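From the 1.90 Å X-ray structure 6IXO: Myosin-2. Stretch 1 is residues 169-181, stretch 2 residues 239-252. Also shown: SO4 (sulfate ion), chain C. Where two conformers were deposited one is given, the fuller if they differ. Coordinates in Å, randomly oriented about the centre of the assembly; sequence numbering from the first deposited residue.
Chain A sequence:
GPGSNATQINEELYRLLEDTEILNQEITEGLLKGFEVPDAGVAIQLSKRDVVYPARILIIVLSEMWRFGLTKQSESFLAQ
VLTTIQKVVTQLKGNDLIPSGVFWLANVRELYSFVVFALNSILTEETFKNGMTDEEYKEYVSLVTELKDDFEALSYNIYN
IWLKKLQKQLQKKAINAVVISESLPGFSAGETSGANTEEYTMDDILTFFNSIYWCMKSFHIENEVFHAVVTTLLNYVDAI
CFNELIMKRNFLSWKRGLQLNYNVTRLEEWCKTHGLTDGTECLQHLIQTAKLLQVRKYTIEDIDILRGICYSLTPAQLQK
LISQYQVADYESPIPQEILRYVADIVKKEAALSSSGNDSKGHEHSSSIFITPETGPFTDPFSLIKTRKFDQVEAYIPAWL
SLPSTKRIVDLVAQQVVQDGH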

# COMPACT_ATOMS: atom_id res chain seq x y z
N GLN A 169 4.65 10.36 -2.18
CA GLN A 169 5.36 10.24 -3.45
C GLN A 169 4.45 10.61 -4.58
O GLN A 169 4.88 11.24 -5.55
CB GLN A 169 5.88 8.80 -3.69
CG GLN A 169 7.14 8.50 -2.88
CD GLN A 169 7.99 7.37 -3.49
OE1 GLN A 169 7.56 6.68 -4.42
NE2 GLN A 169 9.23 7.22 -2.99
N LEU A 170 3.17 10.24 -4.47
CA LEU A 170 2.21 10.72 -5.49
C LEU A 170 1.89 12.21 -5.40
O LEU A 170 1.67 12.86 -6.44
CB LEU A 170 0.91 9.93 -5.41
CG LEU A 170 1.00 8.54 -6.00
CD1 LEU A 170 -0.25 7.78 -5.59
CD2 LEU A 170 1.13 8.57 -7.54
N GLN A 171 1.82 12.77 -4.21
CA GLN A 171 1.61 14.21 -4.09
C GLN A 171 2.74 14.89 -4.88
O GLN A 171 2.52 15.89 -5.57
CB GLN A 171 1.58 14.67 -2.62
CG GLN A 171 1.08 16.12 -2.41
CD GLN A 171 -0.43 16.20 -2.25
OE1 GLN A 171 -1.06 15.26 -1.76
NE2 GLN A 171 -1.02 17.32 -2.67
N LYS A 172 3.93 14.33 -4.78
CA LYS A 172 5.12 14.88 -5.41
C LYS A 172 5.09 14.77 -6.95
O LYS A 172 5.55 15.66 -7.66
CB LYS A 172 6.36 14.14 -4.85
CG LYS A 172 7.71 14.74 -5.35
CD LYS A 172 8.93 13.90 -4.86
CE LYS A 172 10.22 14.68 -5.14
NZ LYS A 172 11.43 13.83 -5.15
N LYS A 173 4.60 13.64 -7.47
CA LYS A 173 4.73 13.36 -8.90
C LYS A 173 3.45 13.51 -9.71
O LYS A 173 3.53 13.92 -10.87
CB LYS A 173 5.26 11.95 -9.09
CG LYS A 173 6.56 11.75 -8.33
CD LYS A 173 7.21 10.42 -8.52
CE LYS A 173 8.53 10.38 -7.76
NZ LYS A 173 9.27 9.14 -8.07
N ALA A 174 2.31 13.17 -9.12
CA ALA A 174 1.08 12.98 -9.88
C ALA A 174 0.51 14.31 -10.31
O ALA A 174 -0.10 14.47 -11.39
CB ALA A 174 0.06 12.21 -9.04
N ILE A 175 0.69 15.31 -9.46
CA ILE A 175 0.15 16.60 -9.83
C ILE A 175 0.81 17.14 -11.09
O ILE A 175 0.15 17.61 -12.02
CB ILE A 175 0.31 17.61 -8.64
CG1 ILE A 175 -0.71 17.25 -7.55
CG2 ILE A 175 0.11 19.03 -9.14
CD1 ILE A 175 -0.52 18.07 -6.23
N ASN A 176 2.13 17.08 -11.13
CA ASN A 176 2.80 17.56 -12.33
C ASN A 176 2.47 16.64 -13.53
O ASN A 176 2.20 17.10 -14.63
CB ASN A 176 4.32 17.62 -12.13
CG ASN A 176 5.01 18.38 -13.26
OD1 ASN A 176 5.64 17.79 -14.15
ND2 ASN A 176 4.88 19.69 -13.24
N ALA A 177 2.49 15.33 -13.30
CA ALA A 177 2.27 14.38 -14.40
C ALA A 177 0.86 14.49 -14.99
O ALA A 177 0.68 14.51 -16.21
CB ALA A 177 2.51 12.96 -13.88
N VAL A 178 -0.16 14.54 -14.13
CA VAL A 178 -1.55 14.55 -14.61
C VAL A 178 -1.98 15.94 -15.08
O VAL A 178 -2.54 16.08 -16.15
CB VAL A 178 -2.49 14.05 -13.50
CG1 VAL A 178 -3.96 14.21 -13.88
CG2 VAL A 178 -2.18 12.55 -13.16
N VAL A 179 -1.70 16.96 -14.26
CA VAL A 179 -2.28 18.29 -14.46
C VAL A 179 -1.43 19.17 -15.36
O VAL A 179 -1.94 19.90 -16.20
CB VAL A 179 -2.50 18.98 -13.08
CG1 VAL A 179 -3.05 20.39 -13.25
CG2 VAL A 179 -3.49 18.15 -12.24
N ILE A 180 -0.13 19.11 -15.19
CA ILE A 180 0.76 20.07 -15.83
C ILE A 180 1.47 19.52 -17.07
O ILE A 180 1.53 20.21 -18.09
CB ILE A 180 1.86 20.57 -14.82
CG1 ILE A 180 1.22 21.22 -13.59
CG2 ILE A 180 2.84 21.55 -15.52
CD1 ILE A 180 0.47 22.54 -13.92
N SER A 181 2.06 18.31 -16.99
CA SER A 181 2.87 17.78 -18.11
C SER A 181 2.02 17.61 -19.37
O SER A 181 0.86 17.19 -19.30
CB SER A 181 3.53 16.43 -17.78
OG SER A 181 2.61 15.36 -17.93
N ALA A 239 -8.39 13.14 -6.13
CA ALA A 239 -8.73 14.28 -5.25
C ALA A 239 -7.72 15.39 -5.41
O ALA A 239 -8.08 16.55 -5.69
CB ALA A 239 -8.80 13.82 -3.70
N ILE A 240 -6.43 15.04 -5.28
CA ILE A 240 -5.42 16.10 -5.20
C ILE A 240 -5.24 16.75 -6.59
O ILE A 240 -5.00 17.96 -6.67
CB ILE A 240 -4.02 15.60 -4.71
CG1 ILE A 240 -3.40 14.62 -5.70
CG2 ILE A 240 -4.13 15.02 -3.26
CD1 ILE A 240 -1.95 14.20 -5.29
N CYS A 241 -5.36 15.96 -7.67
CA CYS A 241 -5.26 16.61 -9.02
C CYS A 241 -6.49 17.46 -9.35
O CYS A 241 -6.36 18.56 -9.94
CB CYS A 241 -5.07 15.55 -10.12
SG CYS A 241 -3.44 14.76 -9.95
N PHE A 242 -7.67 16.97 -9.00
CA PHE A 242 -8.89 17.76 -9.20
C PHE A 242 -8.78 19.12 -8.48
O PHE A 242 -9.11 20.18 -9.04
CB PHE A 242 -10.13 17.00 -8.67
CG PHE A 242 -11.40 17.81 -8.80
CD1 PHE A 242 -12.11 17.82 -10.01
CD2 PHE A 242 -11.87 18.60 -7.74
CE1 PHE A 242 -13.30 18.59 -10.17
CE2 PHE A 242 -13.06 19.40 -7.87
CZ PHE A 242 -13.77 19.38 -9.10
N ASN A 243 -8.33 19.07 -7.23
CA ASN A 243 -8.25 20.27 -6.43
C ASN A 243 -7.30 21.26 -7.08
O ASN A 243 -7.56 22.44 -7.08
CB ASN A 243 -7.80 19.95 -5.01
CG ASN A 243 -8.87 19.18 -4.20
OD1 ASN A 243 -10.04 19.10 -4.61
ND2 ASN A 243 -8.48 18.67 -3.04
N GLU A 244 -6.21 20.78 -7.67
CA GLU A 244 -5.30 21.71 -8.34
C GLU A 244 -5.96 22.28 -9.57
O GLU A 244 -5.85 23.49 -9.86
CB GLU A 244 -3.99 21.02 -8.74
CG GLU A 244 -3.09 20.67 -7.52
CD GLU A 244 -2.60 21.90 -6.79
OE1 GLU A 244 -2.36 22.96 -7.44
OE2 GLU A 244 -2.46 21.84 -5.55
N LEU A 245 -6.63 21.41 -10.33
CA LEU A 245 -7.27 21.87 -11.54
C LEU A 245 -8.31 22.93 -11.24
O LEU A 245 -8.41 23.94 -11.94
CB LEU A 245 -7.92 20.69 -12.27
CG LEU A 245 -6.96 19.83 -13.05
CD1 LEU A 245 -7.62 18.41 -13.30
CD2 LEU A 245 -6.65 20.50 -14.39
N ILE A 246 -9.12 22.73 -10.21
CA ILE A 246 -10.27 23.62 -10.06
C ILE A 246 -9.87 25.04 -9.59
O ILE A 246 -10.66 26.00 -9.71
CB ILE A 246 -11.33 23.01 -9.09
CG1 ILE A 246 -12.69 23.69 -9.35
CG2 ILE A 246 -10.84 23.05 -7.59
CD1 ILE A 246 -13.87 23.04 -8.72
N MET A 247 -8.66 25.17 -9.05
CA MET A 247 -8.17 26.52 -8.66
C MET A 247 -7.60 27.33 -9.83
O MET A 247 -7.34 28.52 -9.69
CB MET A 247 -7.09 26.39 -7.59
CG MET A 247 -7.58 25.78 -6.29
SD MET A 247 -6.37 25.92 -4.94
CE MET A 247 -5.19 24.66 -5.45
N LYS A 248 -7.35 26.69 -10.97
CA LYS A 248 -6.57 27.38 -11.99
C LYS A 248 -7.46 28.28 -12.83
O LYS A 248 -8.47 27.84 -13.37
CB LYS A 248 -5.82 26.37 -12.87
CG LYS A 248 -4.68 25.69 -12.05
CD LYS A 248 -3.88 24.72 -12.90
CE LYS A 248 -2.82 24.01 -12.03
NZ LYS A 248 -1.70 24.93 -11.67
N ARG A 249 -7.12 29.55 -12.90
CA ARG A 249 -8.03 30.52 -13.53
C ARG A 249 -7.58 30.94 -14.90
O ARG A 249 -8.34 31.55 -15.69
CB ARG A 249 -8.20 31.75 -12.61
CG ARG A 249 -8.95 31.34 -11.38
CD ARG A 249 -9.11 32.44 -10.41
NE ARG A 249 -10.13 33.36 -10.88
CZ ARG A 249 -10.81 34.16 -10.07
NH1 ARG A 249 -11.72 34.99 -10.56
NH2 ARG A 249 -10.58 34.10 -8.76
N ASN A 250 -6.34 30.62 -15.24
CA ASN A 250 -5.97 31.00 -16.62
C ASN A 250 -5.34 29.79 -17.31
O ASN A 250 -4.19 29.85 -17.77
CB ASN A 250 -5.02 32.21 -16.59
CG ASN A 250 -4.63 32.66 -17.97
OD1 ASN A 250 -5.36 32.43 -18.93
ND2 ASN A 250 -3.47 33.30 -18.09
N PHE A 251 -6.08 28.68 -17.39
CA PHE A 251 -5.45 27.40 -17.69
C PHE A 251 -6.39 26.40 -18.34
O PHE A 251 -6.01 25.66 -19.24
CB PHE A 251 -4.90 26.84 -16.37
CG PHE A 251 -4.16 25.53 -16.50
CD1 PHE A 251 -2.80 25.51 -16.83
CD2 PHE A 251 -4.80 24.32 -16.21
CE1 PHE A 251 -2.10 24.30 -16.89
CE2 PHE A 251 -4.09 23.11 -16.24
CZ PHE A 251 -2.74 23.11 -16.57
N LEU A 252 -7.62 26.36 -17.85
CA LEU A 252 -8.59 25.37 -18.31
C LEU A 252 -9.09 25.79 -19.70
O LEU A 252 -9.47 26.93 -19.89
CB LEU A 252 -9.75 25.24 -17.33
CG LEU A 252 -9.35 24.99 -15.86
CD1 LEU A 252 -10.54 25.27 -15.00
CD2 LEU A 252 -8.93 23.49 -15.75
S SO4 C . -13.40 35.37 -7.37
O1 SO4 C . -14.41 35.90 -6.46
O2 SO4 C . -12.97 36.41 -8.30
O3 SO4 C . -12.25 34.90 -6.61
O4 SO4 C . -13.96 34.25 -8.12

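How do the two backbones meet? Helix 169-180 crosses the helix of the second stretch at -51°, their axes approaching to 9.3 Å. The nearest CA atoms, those of Ile175 and Cys241, lie 5.5 Å apart, a closeness suited to the small side chain at Cys241. A wider pi-type turn spans 175-180, where Ser181 N bonds to Asn176 O at 2.7 Å.

What fills the crossing point? Cys241 acts as a knob among Ala174, Ile175, Val178 and Val179. Its SG lies 3.6 Å from Ala174 O and 3.7 Å from Val178 CB; the short alanine leaves the sulfur room to approach the backbone.

What extends the contact to both sides? Toward the start of the first helix, Ile240 points across, its CD1 4.0 Å from Ile175 CG1. In the other direction Val179, the residue most covered, packs its CG1 3.8 Å from Leu245 CD2 and 3.8 Å from Lys248 CE, so the lysine contributes its aliphatic chain.

How does the loop after the second helix take part? Phe251 turns its ring edge to the backbone, CZ lying 3.3 Å from Val179 O. No hydrogen bond or salt bridge joins the stretches; packing holds them, burying 537 Å² in all.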